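Local atomic coordinates of diol-dehydratase (Roseburia inulinivorans, PDB entry 5I2A), a protein that probably works as a B12-independent glycyl radical enzyme that dehydrates 1,2-propanediol. Residues S139-E144 with D511-Y516; Y548-P553 with M688-L693; Y694-N699 with A816-L821; G752-M757 with H787-V792. One frame throughout, in Å; residues are numbered along the deposited sequence. Where two conformers were deposited one is given.

Overall arrangement
The four contacts run from the subunit interface to the predicted radical site at Gly817, which is unmodified here. Contact 1 lies farthest out, beside the second subunit, with its centre about 22 Å from that of the chain. It passes to contact 2 through Tyr689 OH, probably hydrogen-bonded to Asn512 OD1 at 2.7 Å; their centres are about 17 Å apart. Contact 2 reaches contact 4 through Leu693, whose N is 2.8 Å from Gly752 O, and its segment 688-693 runs straight on into 694-699 of contact 3. Contacts 3 and 4, with centres about 10 Å apart, meet at the glycine: Leu754 CD1 lies 3.3 Å from Gly817 N.

Contact 1 of 4, residues S139-E144 with D511-Y516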
loop_
_atom_site.group_PDB
_atom_site.type_symbol
_atom_site.label_atom_id
_atom_site.label_comp_id
_atom_site.label_asym_id
_atom_site.label_seq_id
_atom_site.Cartn_x
_atom_site.Cartn_y
_atom_site.Cartn_z
ATOM N N SER A 139 -4.055 8.676 12.110
ATOM C CA SER A 139 -3.943 7.348 12.707
ATOM C C SER A 139 -2.493 6.872 12.751
ATOM O O SER A 139 -2.138 6.051 13.579
ATOM C CB SER A 139 -4.803 6.336 11.941
ATOM O OG SER A 139 -6.157 6.742 11.916
ATOM N N TYR A 140 -1.653 7.404 11.869
ATOM C CA TYR A 140 -0.253 6.984 11.824
ATOM C C TYR A 140 0.670 7.802 12.747
ATOM O O TYR A 140 1.862 7.537 12.808
ATOM C CB TYR A 140 0.276 7.056 10.390
ATOM C CG TYR A 140 0.098 5.804 9.560
ATOM C CD1 TYR A 140 0.342 4.531 10.091
ATOM C CD2 TYR A 140 -0.274 5.896 8.224
ATOM C CE1 TYR A 140 0.206 3.393 9.299
ATOM C CE2 TYR A 140 -0.423 4.774 7.440
ATOM C CZ TYR A 140 -0.180 3.530 7.967
ATOM O OH TYR A 140 -0.320 2.439 7.134
ATOM N N MET A 141 0.126 8.794 13.446
ATOM C CA MET A 141 0.937 9.634 14.325
ATOM C C MET A 141 0.996 9.095 15.756
ATOM O O MET A 141 -0.018 8.699 16.298
ATOM C CB MET A 141 0.394 11.063 14.350
ATOM C CG MET A 141 0.423 11.746 13.007
ATOM S SD MET A 141 -0.221 13.418 13.063
ATOM C CE MET A 141 -0.190 13.831 11.317
ATOM N N ALA A 142 2.177 9.108 16.367
ATOM C CA ALA A 142 2.311 8.697 17.761
ATOM C C ALA A 142 1.524 9.608 18.709
ATOM O O ALA A 142 1.302 10.779 18.402
ATOM C CB ALA A 142 3.768 8.663 18.159
ATOM N N PRO A 143 1.067 9.058 19.853
ATOM C CA PRO A 143 0.371 9.896 20.838
ATOM C C PRO A 143 1.231 11.074 21.299
ATOM O O PRO A 143 0.704 12.157 21.497
ATOM C CB PRO A 143 0.101 8.933 21.999
ATOM C CG PRO A 143 0.107 7.572 21.380
ATOM C CD PRO A 143 1.128 7.647 20.271
ATOM N N GLU A 144 2.533 10.857 21.457
ATOM C CA GLU A 144 3.433 11.919 21.886
ATOM C C GLU A 144 3.495 13.032 20.830
ATOM O O GLU A 144 3.608 14.204 21.160
ATOM C CB GLU A 144 4.837 11.367 22.175
ATOM C CG GLU A 144 4.924 10.483 23.436
ATOM C CD GLU A 144 4.470 9.038 23.215
ATOM O OE1 GLU A 144 3.900 8.714 22.155
ATOM O OE2 GLU A 144 4.701 8.210 24.111
ATOM N N ASP A 511 5.430 14.318 9.998
ATOM C CA ASP A 511 5.603 14.419 8.552
ATOM C C ASP A 511 5.681 13.038 7.895
ATOM O O ASP A 511 5.092 12.821 6.844
ATOM C CB ASP A 511 6.856 15.235 8.208
ATOM C CG ASP A 511 6.601 16.719 8.226
ATOM O OD1 ASP A 511 5.472 17.141 7.880
ATOM O OD2 ASP A 511 7.533 17.464 8.567
ATOM N N ASN A 512 6.406 12.113 8.519
ATOM C CA ASN A 512 6.511 10.760 7.977
ATOM C C ASN A 512 5.134 10.081 7.955
ATOM O O ASN A 512 4.806 9.368 7.018
ATOM C CB ASN A 512 7.525 9.918 8.774
ATOM C CG ASN A 512 8.979 10.304 8.465
ATOM O OD1 ASN A 512 9.241 11.100 7.564
ATOM N ND2 ASN A 512 9.919 9.714 9.192
ATOM N N ALA A 513 4.328 10.322 8.982
ATOM C CA ALA A 513 2.957 9.805 9.001
ATOM C C ALA A 513 2.128 10.353 7.831
ATOM O O ALA A 513 1.422 9.611 7.158
ATOM C CB ALA A 513 2.277 10.139 10.337
ATOM N N ILE A 514 2.225 11.656 7.592
ATOM C CA ILE A 514 1.508 12.276 6.482
ATOM C C ILE A 514 2.053 11.764 5.134
ATOM O O ILE A 514 1.303 11.576 4.190
ATOM C CB ILE A 514 1.594 13.813 6.587
ATOM C CG1 ILE A 514 0.881 14.270 7.865
ATOM C CG2 ILE A 514 0.990 14.508 5.349
ATOM C CD1 ILE A 514 1.197 15.713 8.295
ATOM N N ASP A 515 3.355 11.505 5.087
ATOM C CA ASP A 515 4.033 10.942 3.917
ATOM C C ASP A 515 3.420 9.593 3.531
ATOM O O ASP A 515 3.070 9.375 2.372
ATOM C CB ASP A 515 5.539 10.799 4.217
ATOM C CG ASP A 515 6.433 11.007 2.982
ATOM O OD1 ASP A 515 6.013 10.726 1.838
ATOM O OD2 ASP A 515 7.590 11.437 3.178
ATOM N N TYR A 516 3.266 8.705 4.514
ATOM C CA TYR A 516 2.613 7.419 4.279
ATOM C C TYR A 516 1.215 7.628 3.752
ATOM O O TYR A 516 0.810 6.939 2.834
ATOM C CB TYR A 516 2.568 6.551 5.555
ATOM C CG TYR A 516 3.878 5.850 5.786
ATOM C CD1 TYR A 516 4.349 4.903 4.869
ATOM C CD2 TYR A 516 4.671 6.165 6.878
ATOM C CE1 TYR A 516 5.573 4.274 5.048
ATOM C CE2 TYR A 516 5.897 5.545 7.069
ATOM C CZ TYR A 516 6.340 4.600 6.155
ATOM O OH TYR A 516 7.550 3.987 6.353
#
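The short link between helix 133-139 and helix 143-150 rests here on the long helix 489-521, with Tyr140 and Met141 meeting Ala513, Ile514 and Tyr516. Ala513 is the central point: its methyl CB points at the link and lies 3.7 Å from Tyr140 CB and 3.6 Å from Met141 CG. The backbones come close at this small residue, the CA atoms of Tyr140 and Ala513 being 5.1 Å apart.

On one flank the two tyrosines form a tilted edge-to-face pair. The edge of the Tyr516 ring turns toward the face of Tyr140, with centroids 5.9 Å apart and planes at 52°, and Tyr516 CB lies 4.0 Å from Tyr140 CD2. The ring of Tyr516 then leads away from the link, and its OH bonds to the carbonyl of Ala198 of the second subunit. On the other flank Met141 sets out with CG anti to its carbonyl carbon (chi1 -62°) and stays extended beyond it, which brings the terminal CE down onto Ile514, 3.6 Å from CG1. Phe160 of helix 157-161 packs against both of these side chains.

Ala142, the N-cap residue of helix 143-150, has its N bonded to Asn509 OD1 on the long helix, one turn before Ala513. The carbonyl of Tyr140 takes a hydrogen bond from Ser201 OG of the second subunit. Between the two segments themselves the grip is entirely apolar and aromatic; the polar groups at its margins are spent on the neighbouring helix turn and on the dimer partner, tying the same residues into the subunit interface.

Contact 2 of 4, residues Y548-P553 with M688-L693; sequences YNFTGP and MYQAGL
Thr551 sits over the face of the Tyr689 ring, its CB 3.5 Å from the ring centroid and 9° off the normal, a CH-pi contact over the centre of the face. The methyl CG2 of Thr551 reaches on toward the hydroxyl end and comes to 3.3 Å from Tyr689 CE2, while Pro553 CG approaches the edge of the same ring.

On the opposite face, the one that carries Phe550 and Met688, a flat pair forms. The amide of Gln690 stacks on the ring of Phe550 with the planes 16° apart, NE2 offset toward the rim and 3.4 Å from Phe550 CG. Gln690 has its CG wedged between backbone N and carbonyl carbon (chi1 39°), after which the chain runs extended to the ring.

Parallel strand bonding holds both pairs in step. Thr551 bonds on both sides of Tyr689: its N donates to Met688 O at 3.1 Å, and its O accepts from Gln690 N at 2.9 Å. Gly692 N to Pro553 O continues the pattern. At the other end the bond from Met688 N to Asn549 O is weak, at 3.3 Å, and a water bridges the same two atoms.

Outward, strand 548-556 is also paired with strands 447-448 and 454-457, so it runs inside its sheet. Asn512 takes Tyr689 OH, Asn683 takes Thr551 OG1 and Ser750 takes Gln690 OE1. Thr551, Tyr689 and Gln690 are thus each held at a polar atom from outside the two segments: the OH bond holds the tyrosine's tip while Thr551 on its face limits ring rotation, and the OE1 bond helps hold the amide flat on Phe550.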
loop_
_atom_site.group_PDB
_atom_site.type_symbol
_atom_site.label_atom_id
_atom_site.label_comp_id
_atom_site.label_asym_id
_atom_site.label_seq_id
_atom_site.Cartn_x
_atom_site.Cartn_y
_atom_site.Cartn_z
ATOM N N TYR A 548 15.553 12.501 -6.455
ATOM C CA TYR A 548 15.909 13.161 -5.204
ATOM C C TYR A 548 14.673 13.286 -4.333
ATOM O O TYR A 548 13.614 13.713 -4.795
ATOM C CB TYR A 548 16.541 14.539 -5.471
ATOM C CG TYR A 548 17.826 14.408 -6.241
ATOM C CD1 TYR A 548 18.936 13.820 -5.655
ATOM C CD2 TYR A 548 17.927 14.834 -7.558
ATOM C CE1 TYR A 548 20.113 13.662 -6.345
ATOM C CE2 TYR A 548 19.123 14.677 -8.270
ATOM C CZ TYR A 548 20.207 14.086 -7.649
ATOM O OH TYR A 548 21.397 13.904 -8.316
ATOM N N ASN A 549 14.823 12.907 -3.073
ATOM C CA ASN A 549 13.727 12.917 -2.128
ATOM C C ASN A 549 14.134 13.587 -0.839
ATOM O O ASN A 549 15.142 13.210 -0.232
ATOM C CB ASN A 549 13.256 11.492 -1.853
ATOM C CG ASN A 549 12.608 10.876 -3.054
ATOM O OD1 ASN A 549 11.470 11.190 -3.364
ATOM N ND2 ASN A 549 13.341 10.035 -3.767
ATOM N N PHE A 550 13.366 14.593 -0.434
ATOM C CA PHE A 550 13.659 15.302 0.807
ATOM C C PHE A 550 12.394 15.518 1.627
ATOM O O PHE A 550 11.279 15.347 1.132
ATOM C CB PHE A 550 14.316 16.668 0.532
ATOM C CG PHE A 550 15.571 16.593 -0.314
ATOM C CD1 PHE A 550 16.761 16.129 0.220
ATOM C CD2 PHE A 550 15.559 17.023 -1.636
ATOM C CE1 PHE A 550 17.922 16.076 -0.561
ATOM C CE2 PHE A 550 16.702 16.966 -2.421
ATOM C CZ PHE A 550 17.891 16.487 -1.877
ATOM N N THR A 551 12.593 15.909 2.880
ATOM C CA THR A 551 11.539 16.524 3.663
ATOM C C THR A 551 12.118 17.798 4.286
ATOM O O THR A 551 13.179 17.765 4.909
ATOM C CB THR A 551 10.990 15.567 4.752
ATOM O OG1 THR A 551 10.560 14.344 4.144
ATOM C CG2 THR A 551 9.811 16.208 5.479
ATOM N N GLY A 552 11.427 18.920 4.111
ATOM C CA GLY A 552 11.970 20.214 4.502
ATOM C C GLY A 552 11.061 20.978 5.457
ATOM O O GLY A 552 10.120 21.645 5.022
ATOM N N PRO A 553 11.317 20.857 6.769
ATOM C CA PRO A 553 10.562 21.585 7.796
ATOM C C PRO A 553 11.310 22.825 8.303
ATOM O O PRO A 553 12.544 22.814 8.390
ATOM C CB PRO A 553 10.407 20.534 8.906
ATOM C CG PRO A 553 11.717 19.773 8.840
ATOM C CD PRO A 553 12.201 19.841 7.371
ATOM N N MET A 688 16.334 12.184 2.709
ATOM C CA MET A 688 16.745 12.778 3.969
ATOM C C MET A 688 15.933 14.027 4.284
ATOM O O MET A 688 15.464 14.734 3.385
ATOM C CB MET A 688 18.229 13.150 3.942
ATOM C CG MET A 688 19.186 11.993 3.585
ATOM S SD MET A 688 19.117 10.603 4.755
ATOM C CE MET A 688 19.599 11.403 6.300
ATOM N N TYR A 689 15.805 14.308 5.567
ATOM C CA TYR A 689 15.350 15.605 6.007
ATOM C C TYR A 689 16.453 16.647 5.787
ATOM O O TYR A 689 17.642 16.327 5.799
ATOM C CB TYR A 689 14.951 15.554 7.481
ATOM C CG TYR A 689 13.556 15.030 7.698
ATOM C CD1 TYR A 689 13.240 13.692 7.453
ATOM C CD2 TYR A 689 12.553 15.872 8.141
ATOM C CE1 TYR A 689 11.950 13.221 7.633
ATOM C CE2 TYR A 689 11.274 15.407 8.345
ATOM C CZ TYR A 689 10.968 14.094 8.079
ATOM O OH TYR A 689 9.680 13.656 8.277
ATOM N N GLN A 690 16.039 17.885 5.579
ATOM C CA GLN A 690 16.951 19.016 5.547
ATOM C C GLN A 690 16.196 20.241 6.064
ATOM O O GLN A 690 15.101 20.552 5.585
ATOM C CB GLN A 690 17.508 19.256 4.135
ATOM C CG GLN A 690 16.519 19.061 3.000
ATOM C CD GLN A 690 17.068 19.512 1.640
ATOM O OE1 GLN A 690 18.281 19.636 1.452
ATOM N NE2 GLN A 690 16.165 19.809 0.708
ATOM N N ALA A 691 16.758 20.903 7.065
ATOM C CA ALA A 691 16.151 22.101 7.641
ATOM C C ALA A 691 16.027 23.257 6.650
ATOM O O ALA A 691 16.909 23.477 5.812
ATOM C CB ALA A 691 16.962 22.568 8.858
ATOM N N GLY A 692 14.924 23.989 6.753
ATOM C CA GLY A 692 14.842 25.340 6.228
ATOM C C GLY A 692 14.637 26.315 7.378
ATOM O O GLY A 692 14.287 25.910 8.493
ATOM N N LEU A 693 14.864 27.596 7.111
ATOM C CA LEU A 693 14.667 28.652 8.092
ATOM C C LEU A 693 13.940 29.817 7.415
ATOM O O LEU A 693 14.549 30.789 6.982
ATOM C CB LEU A 693 16.001 29.108 8.694
ATOM C CG LEU A 693 16.826 28.027 9.404
ATOM C CD1 LEU A 693 18.267 28.456 9.614
ATOM C CD2 LEU A 693 16.184 27.611 10.717
HETATM O O HOH W 1 17.868 12.835 0.271
#

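Contact 3 of 4, residues Y694-N699 with A816-L821; sequences YPVSAN and AGYSAL
Ser697 OG is gripped by two backbone groups, Glu336 O and Ala339 N, while the CB that carries it rests 3.3 Å from Tyr818 OH. That phenol in turn bonds to the carbonyl of Ala339, so loop 336-339 takes hold of both partners at once. The serine OG lies between its own backbone N and carbonyl carbon (chi1 70°), and the Tyr818 ring comes in from the other segment to meet Ser697 with its tip.

Further back along the ring, Val696 crosses it at about a right angle and puts CG1 3.7 Å from Tyr818 CE1. Ala816 packs against the turn: its CB is 3.6 Å from Pro695 CG and only 3.3 Å from Val696 O. A water joins the backbones, accepting from Val696 N at 2.9 Å and donating to Ala816 O at 2.6 Å.

Residues 695-698 make a type II' beta turn closed by Ala698 N to Pro695 O at 2.8 Å. Val696 occupies its second position with phi 49° and psi -127°, an unusual conformation for a beta-branched residue. A bound ethanediol, probably from the crystallisation liquor, lies about 5 Å from the Val696 side chain.

Between Ala816 and Tyr818 sits Gly817, the predicted site of the glycyl radical, whose backbone angles would jam a CB against the carbonyl O of Ala816, and so call for glycine. The turn touches the two residues flanking it and makes no contact with the glycine. With a bridging water on one flank and a backbone-held phenol on the other, this packing probably helps to fix the shape of the glycyl loop.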
loop_
_atom_site.group_PDB
_atom_site.type_symbol
_atom_site.label_atom_id
_atom_site.label_comp_id
_atom_site.label_asym_id
_atom_site.label_seq_id
_atom_site.Cartn_x
_atom_site.Cartn_y
_atom_site.Cartn_z
ATOM N N TYR A 694 12.626 29.693 7.322
ATOM C CA TYR A 694 11.803 30.734 6.737
ATOM C C TYR A 694 10.408 30.675 7.346
ATOM O O TYR A 694 10.016 29.648 7.890
ATOM C CB TYR A 694 11.749 30.604 5.216
ATOM C CG TYR A 694 11.043 29.384 4.639
ATOM C CD1 TYR A 694 9.656 29.356 4.512
ATOM C CD2 TYR A 694 11.770 28.299 4.134
ATOM C CE1 TYR A 694 9.018 28.286 3.938
ATOM C CE2 TYR A 694 11.124 27.205 3.537
ATOM C CZ TYR A 694 9.749 27.205 3.452
ATOM O OH TYR A 694 9.077 26.154 2.875
ATOM N N PRO A 695 9.678 31.791 7.292
ATOM C CA PRO A 695 8.443 31.850 8.086
ATOM C C PRO A 695 7.117 31.879 7.330
ATOM O O PRO A 695 6.092 31.691 7.980
ATOM C CB PRO A 695 8.611 33.165 8.834
ATOM C CG PRO A 695 9.229 34.055 7.781
ATOM C CD PRO A 695 10.186 33.142 6.991
ATOM N N VAL A 696 7.130 32.108 6.018
ATOM C CA VAL A 696 5.911 32.458 5.283
ATOM C C VAL A 696 5.241 33.584 6.086
ATOM O O VAL A 696 5.922 34.543 6.419
ATOM C CB VAL A 696 4.981 31.260 5.045
ATOM C CG1 VAL A 696 4.048 31.557 3.856
ATOM C CG2 VAL A 696 5.810 30.011 4.727
ATOM N N SER A 697 3.961 33.485 6.449
ATOM C CA SER A 697 3.414 34.515 7.335
ATOM C C SER A 697 3.149 33.951 8.738
ATOM O O SER A 697 2.487 34.585 9.560
ATOM C CB SER A 697 2.127 35.132 6.755
ATOM O OG SER A 697 1.028 34.233 6.764
ATOM N N ALA A 698 3.707 32.777 9.010
ATOM C CA ALA A 698 3.354 32.005 10.202
ATOM C C ALA A 698 4.068 32.436 11.471
ATOM O O ALA A 698 3.779 31.913 12.553
ATOM C CB ALA A 698 3.611 30.517 9.952
ATOM N N ASN A 699 4.997 33.386 11.356
ATOM C CA ASN A 699 5.678 33.883 12.538
ATOM C C ASN A 699 4.695 34.666 13.417
ATOM O O ASN A 699 4.873 34.742 14.616
ATOM C CB ASN A 699 6.877 34.752 12.171
ATOM C CG ASN A 699 6.472 35.994 11.392
ATOM O OD1 ASN A 699 5.806 35.905 10.371
ATOM N ND2 ASN A 699 6.847 37.152 11.898
ATOM N N ALA A 816 7.058 37.314 3.336
ATOM C CA ALA A 816 8.323 36.585 3.488
ATOM C C ALA A 816 8.410 35.468 2.462
ATOM O O ALA A 816 7.767 34.437 2.607
ATOM C CB ALA A 816 8.468 36.032 4.899
ATOM N N GLY A 817 9.188 35.691 1.413
ATOM C CA GLY A 817 9.338 34.708 0.361
ATOM C C GLY A 817 8.267 34.838 -0.699
ATOM O O GLY A 817 8.232 34.051 -1.641
ATOM N N TYR A 818 7.401 35.844 -0.529
ATOM C CA TYR A 818 6.320 36.148 -1.459
ATOM C C TYR A 818 5.805 37.544 -1.200
ATOM O O TYR A 818 6.019 38.094 -0.127
ATOM C CB TYR A 818 5.154 35.154 -1.337
ATOM C CG TYR A 818 4.329 35.273 -0.064
ATOM C CD1 TYR A 818 4.853 34.888 1.167
ATOM C CD2 TYR A 818 3.017 35.748 -0.098
ATOM C CE1 TYR A 818 4.093 34.963 2.340
ATOM C CE2 TYR A 818 2.246 35.839 1.071
ATOM C CZ TYR A 818 2.783 35.436 2.282
ATOM O OH TYR A 818 2.034 35.516 3.438
ATOM N N SER A 819 5.110 38.090 -2.187
ATOM C CA SER A 819 4.509 39.408 -2.074
ATOM C C SER A 819 3.003 39.272 -2.020
ATOM O O SER A 819 2.450 38.255 -2.431
ATOM C CB SER A 819 4.932 40.290 -3.248
ATOM O OG SER A 819 6.342 40.479 -3.235
ATOM N N ALA A 820 2.338 40.298 -1.507
ATOM C CA ALA A 820 0.898 40.261 -1.381
ATOM C C ALA A 820 0.311 41.671 -1.395
ATOM O O ALA A 820 1.017 42.658 -1.156
ATOM C CB ALA A 820 0.504 39.527 -0.107
ATOM N N LEU A 821 -0.975 41.759 -1.703
ATOM C CA LEU A 821 -1.684 43.025 -1.612
ATOM C C LEU A 821 -1.868 43.366 -0.131
ATOM O O LEU A 821 -2.460 42.593 0.626
ATOM C CB LEU A 821 -3.026 42.944 -2.351
ATOM C CG LEU A 821 -2.884 42.917 -3.880
ATOM C CD1 LEU A 821 -4.136 42.389 -4.532
ATOM C CD2 LEU A 821 -2.567 44.335 -4.390
HETATM O O HOH W 2 8.863 32.343 3.741
#

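Contact 4 of 4, residues G752-M757 with H787-V792; sequences GTLFNM and HMQFNV
Met757, Phe755 and His787 have the most surface buried where segment 752-757 joins strand 787-792. Met757 runs alongside Phe790, with CB 4.0 Å from Phe790 CD2 and SD placed obliquely to the ring in a Met-aromatic contact. Its chain bends at the sulfur (chi3 -79°), and CE ends 3.8 Å from Met788 CE.

Phe755 points the same way as Met788 beside it. Its CD2 touches Met788 CG at 3.7 Å, and the Met788 sulfur forms a second oblique Met-aromatic contact. Helix 766-781 packs over this apolar face, with Leu776 on Met757 and Tyr780 edge-to-face with Phe755.

His787 points toward segment 752-757 and takes up a backbone N-H there: its ND1 accepts from Phe755 N at 3.2 Å, the donor lying in the ring plane and the bond nearly straight at 167°. Leu754 CG packs by the same imidazole. Beyond it the backbones take over in parallel pairing, Gln789 N to Phe755 O at 3.1 Å, Met757 N to Gln789 O at 3.0 Å, then Asn791 N to Met757 O.

Strand 756-759, helix 766-781 and strand 787-792 make up a classic beta-alpha-beta crossover, consistent with the barrel core of glycyl radical enzymes.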
loop_
_atom_site.group_PDB
_atom_site.type_symbol
_atom_site.label_atom_id
_atom_site.label_comp_id
_atom_site.label_asym_id
_atom_site.label_seq_id
_atom_site.Cartn_x
_atom_site.Cartn_y
_atom_site.Cartn_z
ATOM N N GLY A 752 16.706 25.944 2.514
ATOM C CA GLY A 752 16.673 27.380 2.267
ATOM C C GLY A 752 16.514 28.255 3.504
ATOM O O GLY A 752 15.788 27.897 4.436
ATOM N N THR A 753 17.182 29.410 3.516
ATOM C CA THR A 753 16.975 30.391 4.582
ATOM C C THR A 753 16.407 31.690 4.012
ATOM O O THR A 753 16.534 31.973 2.824
ATOM C CB THR A 753 18.280 30.700 5.371
ATOM O OG1 THR A 753 19.191 31.440 4.555
ATOM C CG2 THR A 753 18.956 29.412 5.837
ATOM N N LEU A 754 15.765 32.479 4.860
ATOM C CA LEU A 754 15.139 33.711 4.411
ATOM C C LEU A 754 15.595 34.914 5.237
ATOM O O LEU A 754 15.442 34.940 6.462
ATOM C CB LEU A 754 13.609 33.590 4.468
ATOM C CG LEU A 754 12.832 34.835 4.013
ATOM C CD1 LEU A 754 11.528 34.430 3.307
ATOM C CD2 LEU A 754 12.514 35.755 5.176
ATOM N N PHE A 755 16.107 35.921 4.545
ATOM C CA PHE A 755 16.543 37.169 5.176
ATOM C C PHE A 755 15.729 38.338 4.601
ATOM O O PHE A 755 15.946 38.756 3.460
ATOM C CB PHE A 755 18.050 37.378 4.960
ATOM C CG PHE A 755 18.652 38.553 5.720
ATOM C CD1 PHE A 755 17.923 39.258 6.677
ATOM C CD2 PHE A 755 19.960 38.950 5.458
ATOM C CE1 PHE A 755 18.492 40.326 7.364
ATOM C CE2 PHE A 755 20.539 40.021 6.140
ATOM C CZ PHE A 755 19.799 40.710 7.099
ATOM N N ASN A 756 14.785 38.828 5.399
ATOM C CA ASN A 756 14.019 40.041 5.096
ATOM C C ASN A 756 14.748 41.306 5.498
ATOM O O ASN A 756 15.271 41.391 6.602
ATOM C CB ASN A 756 12.679 40.043 5.835
ATOM C CG ASN A 756 11.555 39.431 5.035
ATOM O OD1 ASN A 756 11.547 39.473 3.805
ATOM N ND2 ASN A 756 10.585 38.860 5.742
ATOM N N MET A 757 14.721 42.313 4.629
ATOM C CA MET A 757 15.146 43.645 5.030
ATOM C C MET A 757 14.201 44.711 4.465
ATOM O O MET A 757 13.662 44.552 3.375
ATOM C CB MET A 757 16.590 43.895 4.585
ATOM C CG MET A 757 17.178 45.193 5.087
ATOM S SD MET A 757 18.924 45.406 4.694
ATOM C CE MET A 757 19.699 44.380 5.928
ATOM N N HIS A 787 20.285 34.189 0.777
ATOM C CA HIS A 787 19.118 34.842 0.208
ATOM C C HIS A 787 18.826 36.181 0.869
ATOM O O HIS A 787 19.024 36.334 2.069
ATOM C CB HIS A 787 17.893 33.933 0.348
ATOM C CG HIS A 787 16.602 34.682 0.332
ATOM N ND1 HIS A 787 16.075 35.278 1.460
ATOM C CD2 HIS A 787 15.759 34.986 -0.681
ATOM C CE1 HIS A 787 14.950 35.890 1.144
ATOM N NE2 HIS A 787 14.734 35.727 -0.150
ATOM N N MET A 788 18.349 37.141 0.079
ATOM C CA MET A 788 17.869 38.420 0.607
ATOM C C MET A 788 16.687 38.914 -0.201
ATOM O O MET A 788 16.618 38.685 -1.409
ATOM C CB MET A 788 18.957 39.497 0.586
ATOM C CG MET A 788 19.905 39.491 1.755
ATOM S SD MET A 788 20.962 40.971 1.746
ATOM C CE MET A 788 20.108 42.055 2.895
ATOM N N GLN A 789 15.779 39.625 0.459
ATOM C CA GLN A 789 14.655 40.257 -0.230
ATOM C C GLN A 789 14.187 41.494 0.534
ATOM O O GLN A 789 14.399 41.606 1.738
ATOM C CB GLN A 789 13.502 39.278 -0.391
ATOM C CG GLN A 789 12.948 38.832 0.944
ATOM C CD GLN A 789 11.913 37.716 0.826
ATOM O OE1 GLN A 789 10.957 37.676 1.596
ATOM N NE2 GLN A 789 12.099 36.817 -0.138
ATOM N N PHE A 790 13.536 42.408 -0.177
ATOM C CA PHE A 790 13.364 43.764 0.318
ATOM C C PHE A 790 11.976 44.343 0.142
ATOM O O PHE A 790 11.389 44.285 -0.941
ATOM C CB PHE A 790 14.353 44.698 -0.378
ATOM C CG PHE A 790 15.780 44.258 -0.266
ATOM C CD1 PHE A 790 16.302 43.325 -1.146
ATOM C CD2 PHE A 790 16.601 44.800 0.697
ATOM C CE1 PHE A 790 17.619 42.929 -1.047
ATOM C CE2 PHE A 790 17.914 44.414 0.793
ATOM C CZ PHE A 790 18.421 43.478 -0.084
ATOM N N ASN A 791 11.463 44.910 1.225
ATOM C CA ASN A 791 10.425 45.925 1.137
ATOM C C ASN A 791 11.099 47.256 0.868
ATOM O O ASN A 791 12.182 47.521 1.390
ATOM C CB ASN A 791 9.612 46.014 2.426
ATOM C CG ASN A 791 8.413 45.110 2.420
ATOM O OD1 ASN A 791 7.555 45.202 1.538
ATOM N ND2 ASN A 791 8.352 44.203 3.399
ATOM N N VAL A 792 10.472 48.087 0.052
ATOM C CA VAL A 792 10.944 49.460 -0.143
ATOM C C VAL A 792 9.731 50.374 -0.012
ATOM O O VAL A 792 8.923 50.469 -0.921
ATOM C CB VAL A 792 11.633 49.662 -1.503
ATOM C CG1 VAL A 792 12.110 51.129 -1.653
ATOM C CG2 VAL A 792 12.828 48.698 -1.653
HETATM O O HOH W 3 19.677 34.207 3.668
HETATM O O HOH W 4 11.576 42.052 2.805
HETATM O O HOH W 5 10.702 43.546 4.946
#